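NAD-dependent dehydrogenase (Rhizobium meliloti, PDB 4Z0P) catalyses the NADPH-dependent reduction of glyoxylate and hydroxypyruvate, as a member of the D-isomer-specific 2-hydroxyacid dehydrogenase family. Local coordinates at the interface of chains A and B. Residues are numbered along the deposited sequence; one frame, centred on the assembly and turned at random. Chains: chain A/B, NAD-dependent dehydrogenase.

Contact 1: the interface of chains A and B. Residues chain A 102, 104-106, 109, 284-285; chain B 112, 115-116, 162.
B:Arg116 turns the edge of its guanidinium to helix 97-115 and the 284-285 loop of chain A, where it meets backbone and carboxylate oxygens. NH1 of B:Arg116 donates to the carbonyl O of A:Arg102 and forms a salt bridge with the carboxylate OE1 of A:Glu105, 2.9 Å in each case. OE1 is met on its anti side and somewhat out of the carboxylate plane, with the carboxylate and guanidinium planes turned 76° apart. NH2 makes the straighter bond, 168° at the hydrogen, to the carbonyl O of A:Ala285, which it reaches from above the carbonyl plane. Bends at chi2 and chi3 bring the guanidinium round to A:Arg102, A:Glu105 and A:Ala285; nearer the backbone, CB of B:Arg116 lies 3.8 Å from SD of A:Met109. A:Glu105 is extended beyond CG; its other oxygen, OE2, is linked through a water to the carbonyl O of B:Met162, while CD2 of B:Leu115 lies 3.7 Å from its CD. A:Met109 slides antiparallel past B:Leu112. An alanine in place of B:Arg116 would probably leave A:Glu105 without its charged mate and the carbonyls of A:Arg102 and A:Ala285 without these donors. The patch joins the helix and the 284-285 loop of one subunit to the other within the deposited dimer.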
loop_
_atom_site.group_PDB
_atom_site.type_symbol
_atom_site.label_atom_id
_atom_site.label_comp_id
_atom_site.label_asym_id
_atom_site.label_seq_id
_atom_site.Cartn_x
_atom_site.Cartn_y
_atom_site.Cartn_z
ATOM N N ARG A 102 11.491 2.204 4.261
ATOM C CA ARG A 102 10.443 2.188 5.291
ATOM C C ARG A 102 9.473 3.358 5.133
ATOM O O ARG A 102 8.239 3.181 5.225
ATOM C CB ARG A 102 11.070 2.150 6.671
ATOM C CG ARG A 102 11.702 0.829 7.059
ATOM C CD ARG A 102 12.604 0.981 8.272
ATOM N NE ARG A 102 13.151 -0.308 8.718
ATOM C CZ ARG A 102 12.564 -1.130 9.597
ATOM N NH1 ARG A 102 11.440 -0.782 10.199
ATOM N NH2 ARG A 102 13.147 -2.289 9.911
ATOM N N SER A 104 8.812 4.955 2.367
ATOM C CA SER A 104 8.033 4.729 1.176
ATOM C C SER A 104 6.930 3.716 1.382
ATOM O O SER A 104 5.851 3.869 0.816
ATOM C CB SER A 104 8.928 4.359 0.011
ATOM O OG SER A 104 9.694 5.517 -0.356
ATOM N N GLU A 105 7.173 2.712 2.219
ATOM C CA GLU A 105 6.103 1.796 2.623
ATOM C C GLU A 105 4.945 2.542 3.261
ATOM O O GLU A 105 3.788 2.315 2.936
ATOM C CB GLU A 105 6.582 0.778 3.646
ATOM C CG GLU A 105 7.607 -0.233 3.159
ATOM C CD GLU A 105 8.271 -0.992 4.306
ATOM O OE1 GLU A 105 7.856 -0.800 5.469
ATOM O OE2 GLU A 105 9.249 -1.726 4.043
ATOM N N TRP A 106 5.261 3.410 4.212
ATOM C CA TRP A 106 4.212 4.104 4.947
ATOM C C TRP A 106 3.437 5.058 4.020
ATOM O O TRP A 106 2.206 5.114 4.070
ATOM C CB TRP A 106 4.810 4.857 6.151
ATOM C CG TRP A 106 3.775 5.546 7.026
ATOM C CD1 TRP A 106 3.199 5.054 8.157
ATOM C CD2 TRP A 106 3.219 6.861 6.833
ATOM N NE1 TRP A 106 2.322 5.986 8.691
ATOM C CE2 TRP A 106 2.309 7.095 7.890
ATOM C CE3 TRP A 106 3.417 7.864 5.890
ATOM C CZ2 TRP A 106 1.586 8.306 8.011
ATOM C CZ3 TRP A 106 2.720 9.063 6.007
ATOM C CH2 TRP A 106 1.812 9.268 7.076
ATOM N N MET A 109 1.257 3.063 1.750
ATOM C CA MET A 109 0.095 2.547 2.490
ATOM C C MET A 109 -0.979 3.619 2.644
ATOM O O MET A 109 -2.164 3.344 2.440
ATOM C CB MET A 109 0.492 2.002 3.846
ATOM C CG MET A 109 -0.662 1.320 4.544
ATOM S SD MET A 109 -0.125 0.450 6.045
ATOM C CE MET A 109 0.281 1.826 7.011
ATOM N N VAL A 284 6.016 6.573 13.617
ATOM C CA VAL A 284 6.612 5.313 13.192
ATOM C C VAL A 284 6.681 5.160 11.660
ATOM O O VAL A 284 6.846 4.045 11.134
ATOM C CB VAL A 284 5.861 4.103 13.812
ATOM C CG1 VAL A 284 6.147 3.999 15.301
ATOM C CG2 VAL A 284 4.351 4.149 13.542
ATOM N N ALA A 285 6.570 6.257 10.899
ATOM C CA ALA A 285 6.518 6.100 9.447
ATOM C C ALA A 285 7.810 5.448 8.933
ATOM O O ALA A 285 7.753 4.570 8.079
ATOM C CB ALA A 285 6.269 7.427 8.748
ATOM N N LEU B 112 0.880 -4.294 2.766
ATOM C CA LEU B 112 1.306 -3.203 3.631
ATOM C C LEU B 112 0.522 -3.122 4.930
ATOM O O LEU B 112 1.131 -2.912 6.012
ATOM C CB LEU B 112 1.293 -1.873 2.889
ATOM C CG LEU B 112 2.314 -1.742 1.763
ATOM C CD1 LEU B 112 2.066 -0.472 0.952
ATOM C CD2 LEU B 112 3.752 -1.807 2.258
ATOM N N LEU B 115 1.990 -5.949 6.999
ATOM C CA LEU B 115 3.381 -5.646 7.353
ATOM C C LEU B 115 3.459 -4.575 8.417
ATOM O O LEU B 115 4.198 -4.699 9.394
ATOM C CB LEU B 115 4.161 -5.165 6.144
ATOM C CG LEU B 115 5.599 -4.645 6.384
ATOM C CD1 LEU B 115 6.502 -5.801 6.813
ATOM C CD2 LEU B 115 6.114 -3.915 5.152
ATOM N N ARG B 116 2.709 -3.508 8.194
ATOM C CA ARG B 116 2.796 -2.319 9.037
ATOM C C ARG B 116 1.837 -2.346 10.247
ATOM O O ARG B 116 1.648 -1.350 10.921
ATOM C CB ARG B 116 2.612 -1.068 8.183
ATOM C CG ARG B 116 3.664 -0.871 7.088
ATOM C CD ARG B 116 5.119 -0.825 7.571
ATOM N NE ARG B 116 5.283 0.360 8.393
ATOM C CZ ARG B 116 6.041 1.419 8.106
ATOM N NH1 ARG B 116 6.850 1.438 7.062
ATOM N NH2 ARG B 116 5.992 2.463 8.917
ATOM N N MET B 162 8.661 -2.714 -4.144
ATOM C CA MET B 162 8.454 -2.044 -2.858
ATOM C C MET B 162 9.305 -2.617 -1.733
ATOM O O MET B 162 9.299 -2.076 -0.623
ATOM C CB MET B 162 6.978 -2.080 -2.476
ATOM C CG MET B 162 6.132 -1.029 -3.190
ATOM S SD MET B 162 6.568 0.648 -2.767
ATOM C CE MET B 162 6.199 0.661 -1.005
HETATM O O HOH W 1 10.581 -1.750 1.727
#

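Contact 2: the interface of chains A and B. Residues chain A 116, 121, 131-133, 135; chain B 15, 282-284, 287.
A:Tyr121 and A:Asp132 meet the loop of B:Pro282, B:His283 and B:Val284, a segment that in this D-isomer-specific 2-hydroxyacid dehydrogenase carries the family's catalytic histidine, B:His283. The apolar contacts involve both neighbours of that histidine. CE1 of the A:Tyr121 ring lies 3.5 Å from CG of B:Pro282, and the two side chains cross at about a right angle. Against B:Val284 the tyrosine comes tip to tip, its CZ 3.8 Å from CG2. The valine's other methyl, CG1, sits 3.5 Å from the carboxylate carbon CG of A:Asp132, the two side chains running past each other in opposite directions. With chi1 at -72°, the valine places CG1 anti to its carbonyl carbon, between the aspartate and the phenol oxygen, with CG2 also against the tyrosine tip. B:Ile15 adds its CD1 methyl, 3.8 Å from the carbonyl carbon C of A:Leu133.

Polar contacts are sparser. The approach of A:Asp132 OD1 to the carbonyl O of B:Pro282 is too short to be reliable and is treated as doubtful. NH2 of A:Arg116 comes 2.9 Å from the carbonyl O of B:Val284, but its N-H points away and no hydrogen bond results. A water connects the carbonyl O of A:Leu133 with the hydroxyl OG of B:Ser287.

Within chain A, backbone N of A:Leu133 donates to the phenol OH of A:Tyr121 at 3.0 Å, with 156° at the hydrogen. This bond ties the tyrosine tip to the 131-133 segment, while CD1 of the same leucine rests over one ring face, offset toward the rim.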
loop_
_atom_site.group_PDB
_atom_site.type_symbol
_atom_site.label_atom_id
_atom_site.label_comp_id
_atom_site.label_asym_id
_atom_site.label_seq_id
_atom_site.Cartn_x
_atom_site.Cartn_y
_atom_site.Cartn_z
ATOM N N ARG A 116 -8.367 3.597 -1.958
ATOM C CA ARG A 116 -9.232 2.420 -1.944
ATOM C C ARG A 116 -10.343 2.480 -0.873
ATOM O O ARG A 116 -11.009 1.497 -0.605
ATOM C CB ARG A 116 -8.382 1.158 -1.824
ATOM C CG ARG A 116 -7.397 0.930 -2.974
ATOM C CD ARG A 116 -8.020 0.870 -4.375
ATOM N NE ARG A 116 -8.871 -0.303 -4.439
ATOM C CZ ARG A 116 -8.673 -1.377 -5.205
ATOM N NH1 ARG A 116 -7.713 -1.424 -6.111
ATOM N NH2 ARG A 116 -9.490 -2.408 -5.061
ATOM N N TYR A 121 -15.164 1.126 3.572
ATOM C CA TYR A 121 -15.359 -0.312 3.584
ATOM C C TYR A 121 -15.318 -0.880 4.995
ATOM O O TYR A 121 -16.055 -1.804 5.303
ATOM C CB TYR A 121 -14.373 -1.023 2.654
ATOM C CG TYR A 121 -14.721 -0.889 1.199
ATOM C CD1 TYR A 121 -15.911 -1.404 0.688
ATOM C CD2 TYR A 121 -13.845 -0.294 0.307
ATOM C CE1 TYR A 121 -16.226 -1.321 -0.672
ATOM C CE2 TYR A 121 -14.170 -0.175 -1.040
ATOM C CZ TYR A 121 -15.346 -0.716 -1.524
ATOM O OH TYR A 121 -15.644 -0.640 -2.869
ATOM N N ARG A 131 -21.391 -3.928 0.271
ATOM C CA ARG A 131 -21.691 -2.914 -0.715
ATOM C C ARG A 131 -20.457 -2.506 -1.472
ATOM O O ARG A 131 -19.559 -1.912 -0.909
ATOM C CB ARG A 131 -22.302 -1.668 -0.032
ATOM C CG ARG A 131 -22.756 -0.601 -0.965
ATOM C CD ARG A 131 -23.337 0.599 -0.211
ATOM N NE ARG A 131 -23.412 1.766 -1.084
ATOM C CZ ARG A 131 -23.333 3.042 -0.691
ATOM N NH1 ARG A 131 -23.409 4.005 -1.604
ATOM N NH2 ARG A 131 -23.168 3.373 0.596
ATOM N N ASP A 132 -20.488 -2.702 -2.788
ATOM C CA ASP A 132 -19.408 -2.265 -3.674
ATOM C C ASP A 132 -19.536 -0.778 -3.933
ATOM O O ASP A 132 -20.640 -0.304 -4.200
ATOM C CB ASP A 132 -19.483 -3.008 -5.005
ATOM C CG ASP A 132 -19.262 -4.498 -4.846
ATOM O OD1 ASP A 132 -18.912 -4.900 -3.723
ATOM O OD2 ASP A 132 -19.432 -5.267 -5.816
ATOM N N LEU A 133 -18.423 -0.049 -3.868
ATOM C CA LEU A 133 -18.413 1.381 -4.129
ATOM C C LEU A 133 -17.732 1.659 -5.454
ATOM O O LEU A 133 -16.791 0.975 -5.845
ATOM C CB LEU A 133 -17.635 2.116 -3.031
ATOM C CG LEU A 133 -18.150 1.824 -1.615
ATOM C CD1 LEU A 133 -17.211 2.469 -0.607
ATOM C CD2 LEU A 133 -19.578 2.306 -1.452
ATOM N N GLN A 135 -15.114 3.102 -7.809
ATOM C CA GLN A 135 -13.710 3.119 -7.417
ATOM C C GLN A 135 -12.773 3.660 -8.497
ATOM O O GLN A 135 -12.641 3.068 -9.573
ATOM C CB GLN A 135 -13.315 1.682 -7.059
ATOM C CG GLN A 135 -11.860 1.508 -6.635
ATOM C CD GLN A 135 -11.554 2.282 -5.382
ATOM O OE1 GLN A 135 -12.119 1.992 -4.327
ATOM N NE2 GLN A 135 -10.702 3.287 -5.485
ATOM N N ILE B 15 -22.169 -1.768 -11.216
ATOM C CA ILE B 15 -22.837 -0.538 -10.750
ATOM C C ILE B 15 -23.538 0.118 -11.950
ATOM O O ILE B 15 -22.889 0.423 -12.968
ATOM C CB ILE B 15 -21.824 0.408 -10.059
ATOM C CG1 ILE B 15 -21.351 -0.217 -8.742
ATOM C CG2 ILE B 15 -22.450 1.763 -9.783
ATOM C CD1 ILE B 15 -20.082 0.385 -8.173
ATOM N N PRO B 282 -15.856 -6.265 -0.388
ATOM C CA PRO B 282 -16.984 -6.973 -1.037
ATOM C C PRO B 282 -16.744 -7.292 -2.514
ATOM O O PRO B 282 -17.458 -6.805 -3.405
ATOM C CB PRO B 282 -18.129 -5.996 -0.825
ATOM C CG PRO B 282 -17.451 -4.641 -0.885
ATOM C CD PRO B 282 -16.195 -4.856 -0.102
ATOM N N HIS B 283 -15.726 -8.100 -2.769
ATOM C CA HIS B 283 -15.355 -8.508 -4.126
ATOM C C HIS B 283 -15.134 -7.294 -5.030
ATOM O O HIS B 283 -15.770 -7.118 -6.080
ATOM C CB HIS B 283 -16.365 -9.492 -4.678
ATOM C CG HIS B 283 -15.872 -10.262 -5.858
ATOM N ND1 HIS B 283 -16.329 -11.526 -6.140
ATOM C CD2 HIS B 283 -14.980 -9.960 -6.831
ATOM C CE1 HIS B 283 -15.749 -11.971 -7.237
ATOM N NE2 HIS B 283 -14.924 -11.043 -7.672
ATOM N N VAL B 284 -14.228 -6.444 -4.566
ATOM C CA VAL B 284 -13.846 -5.199 -5.220
ATOM C C VAL B 284 -12.325 -5.071 -5.440
ATOM O O VAL B 284 -11.802 -3.967 -5.672
ATOM C CB VAL B 284 -14.372 -3.969 -4.432
ATOM C CG1 VAL B 284 -15.881 -3.846 -4.574
ATOM C CG2 VAL B 284 -13.958 -3.998 -2.955
ATOM N N SER B 287 -12.037 -3.845 -9.853
ATOM C CA SER B 287 -13.313 -3.542 -10.550
ATOM C C SER B 287 -13.064 -3.475 -12.048
ATOM O O SER B 287 -11.991 -3.064 -12.485
ATOM C CB SER B 287 -13.861 -2.199 -10.064
ATOM O OG SER B 287 -14.287 -2.345 -8.709
HETATM O O HOH W 2 -16.151 -0.900 -7.785
#

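Contact 3: the interface of chains A and B. Residues chain A 98, 101-102, 105, 289; chain B 135-138.
Two nitrogens of A:Arg102 close end-on upon one acceptor, the carbonyl O of B:Gln135. NH1 of A:Arg102 is 2.8 Å and NH2 3.1 Å from B:Gln135 O, which lies in the guanidinium plane. The two approaches differ at the carbonyl: NH2 comes within its plane, NH1 from above it. Nearby, the backbone N of B:Ala138, at the start of the 3-10 helix 138-140, donates to the carboxylate OE2 of A:Glu105 at 2.9 Å. It meets OE2 from above the carboxylate plane, 38° out of it. The other oxygen, OE1, is linked through a water to the carbonyl O of B:Pro136.

Around these bonds packs B:Glu137, whose CB sits over one face of the A:Arg102 guanidinium, toward its rim; the two side chains cross at about a right angle. Its chi1 of 65° puts CG between backbone N and carbonyl carbon, and the extended chain beyond takes the carboxylate to helix 97-115, with OE1 3.5 Å from the CG2 methyl of A:Thr101. The nearby A:Arg102 NH2 and B:Glu137 OE2 are 4.9 Å apart, so any attraction between them would act without direct contact.

Farther out, the extended chain of A:Arg102, from CG to NE, carries the guanidinium away from its helix to the B loop. Within that loop, the side-chain amide NE2 of B:Gln135 donates to the carbonyl O of B:Pro136 at 2.9 Å, which probably helps to hold that carbonyl toward the water. The site fastens the 135-138 segment of one subunit to helix 97-115 of the other.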
loop_
_atom_site.group_PDB
_atom_site.type_symbol
_atom_site.label_atom_id
_atom_site.label_comp_id
_atom_site.label_asym_id
_atom_site.label_seq_id
_atom_site.Cartn_x
_atom_site.Cartn_y
_atom_site.Cartn_z
ATOM N N THR A 98 17.586 1.571 4.375
ATOM C CA THR A 98 16.556 1.007 5.279
ATOM C C THR A 98 15.538 2.063 5.703
ATOM O O THR A 98 14.322 1.805 5.740
ATOM C CB THR A 98 17.164 0.382 6.569
ATOM O OG1 THR A 98 17.879 1.390 7.317
ATOM C CG2 THR A 98 18.051 -0.805 6.218
ATOM N N THR A 101 13.378 3.110 2.478
ATOM C CA THR A 101 12.426 2.090 2.027
ATOM C C THR A 101 11.230 1.997 2.980
ATOM O O THR A 101 10.089 1.799 2.546
ATOM C CB THR A 101 13.117 0.741 1.748
ATOM O OG1 THR A 101 12.331 0.001 0.820
ATOM C CG2 THR A 101 13.372 -0.086 3.000
ATOM N N ARG A 102 11.491 2.204 4.261
ATOM C CA ARG A 102 10.443 2.188 5.291
ATOM C C ARG A 102 9.473 3.358 5.133
ATOM O O ARG A 102 8.239 3.181 5.225
ATOM C CB ARG A 102 11.070 2.150 6.671
ATOM C CG ARG A 102 11.702 0.829 7.059
ATOM C CD ARG A 102 12.604 0.981 8.272
ATOM N NE ARG A 102 13.151 -0.308 8.718
ATOM C CZ ARG A 102 12.564 -1.130 9.597
ATOM N NH1 ARG A 102 11.440 -0.782 10.199
ATOM N NH2 ARG A 102 13.147 -2.289 9.911
ATOM N N GLU A 105 7.173 2.712 2.219
ATOM C CA GLU A 105 6.103 1.796 2.623
ATOM C C GLU A 105 4.945 2.542 3.261
ATOM O O GLU A 105 3.788 2.315 2.936
ATOM C CB GLU A 105 6.582 0.778 3.646
ATOM C CG GLU A 105 7.607 -0.233 3.159
ATOM C CD GLU A 105 8.271 -0.992 4.306
ATOM O OE1 GLU A 105 7.856 -0.800 5.469
ATOM O OE2 GLU A 105 9.249 -1.726 4.043
ATOM N N ASP A 289 16.564 1.517 11.820
ATOM C CA ASP A 289 17.156 0.200 11.993
ATOM C C ASP A 289 18.477 0.437 12.704
ATOM O O ASP A 289 19.387 1.029 12.131
ATOM C CB ASP A 289 17.353 -0.424 10.594
ATOM C CG ASP A 289 18.012 -1.779 10.610
ATOM O OD1 ASP A 289 18.888 -2.048 11.459
ATOM O OD2 ASP A 289 17.679 -2.595 9.721
ATOM N N GLN B 135 9.193 -3.009 14.334
ATOM C CA GLN B 135 8.667 -3.039 12.975
ATOM C C GLN B 135 9.644 -3.611 11.946
ATOM O O GLN B 135 10.710 -3.038 11.702
ATOM C CB GLN B 135 8.293 -1.603 12.594
ATOM C CG GLN B 135 7.732 -1.443 11.185
ATOM C CD GLN B 135 6.444 -2.202 11.013
ATOM O OE1 GLN B 135 5.453 -1.888 11.673
ATOM N NE2 GLN B 135 6.450 -3.220 10.171
ATOM N N PRO B 136 9.291 -4.737 11.333
ATOM C CA PRO B 136 10.107 -5.235 10.223
ATOM C C PRO B 136 9.963 -4.383 8.971
ATOM O O PRO B 136 8.984 -3.644 8.818
ATOM C CB PRO B 136 9.529 -6.625 9.965
ATOM C CG PRO B 136 8.144 -6.547 10.458
ATOM C CD PRO B 136 8.185 -5.659 11.658
ATOM N N GLU B 137 10.943 -4.465 8.092
ATOM C CA GLU B 137 10.817 -3.849 6.784
ATOM C C GLU B 137 10.260 -4.905 5.825
ATOM O O GLU B 137 10.250 -6.122 6.129
ATOM C CB GLU B 137 12.151 -3.281 6.284
ATOM C CG GLU B 137 13.237 -4.308 6.016
ATOM C CD GLU B 137 14.490 -3.723 5.384
ATOM O OE1 GLU B 137 14.400 -3.133 4.296
ATOM O OE2 GLU B 137 15.576 -3.901 5.969
ATOM N N ALA B 138 9.814 -4.460 4.656
ATOM C CA ALA B 138 9.246 -5.395 3.680
ATOM C C ALA B 138 10.166 -6.555 3.323
ATOM O O ALA B 138 9.719 -7.698 3.172
ATOM C CB ALA B 138 8.829 -4.654 2.425
HETATM O O HOH W 3 8.803 -0.961 7.967
#

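Contact 1 and contact 3 are neighbours, the centres of their C-alpha atoms about 7 Å apart, and they share A:Arg102 and A:Glu105 on helix 97-115. The two residues therefore connect separate B segments to one helix. Contact 2 is more remote, with C-alpha centres about 24 Å from contact 1 and 30 Å from contact 3. It presents the opposite copies of Arg116, Gln135 and Val284, as expected of a two-fold interface. Each contact recurs with the chains exchanged, so the deposited dimer is held at widely spaced places, with contact 2 made directly on the loop that bears the catalytic histidine.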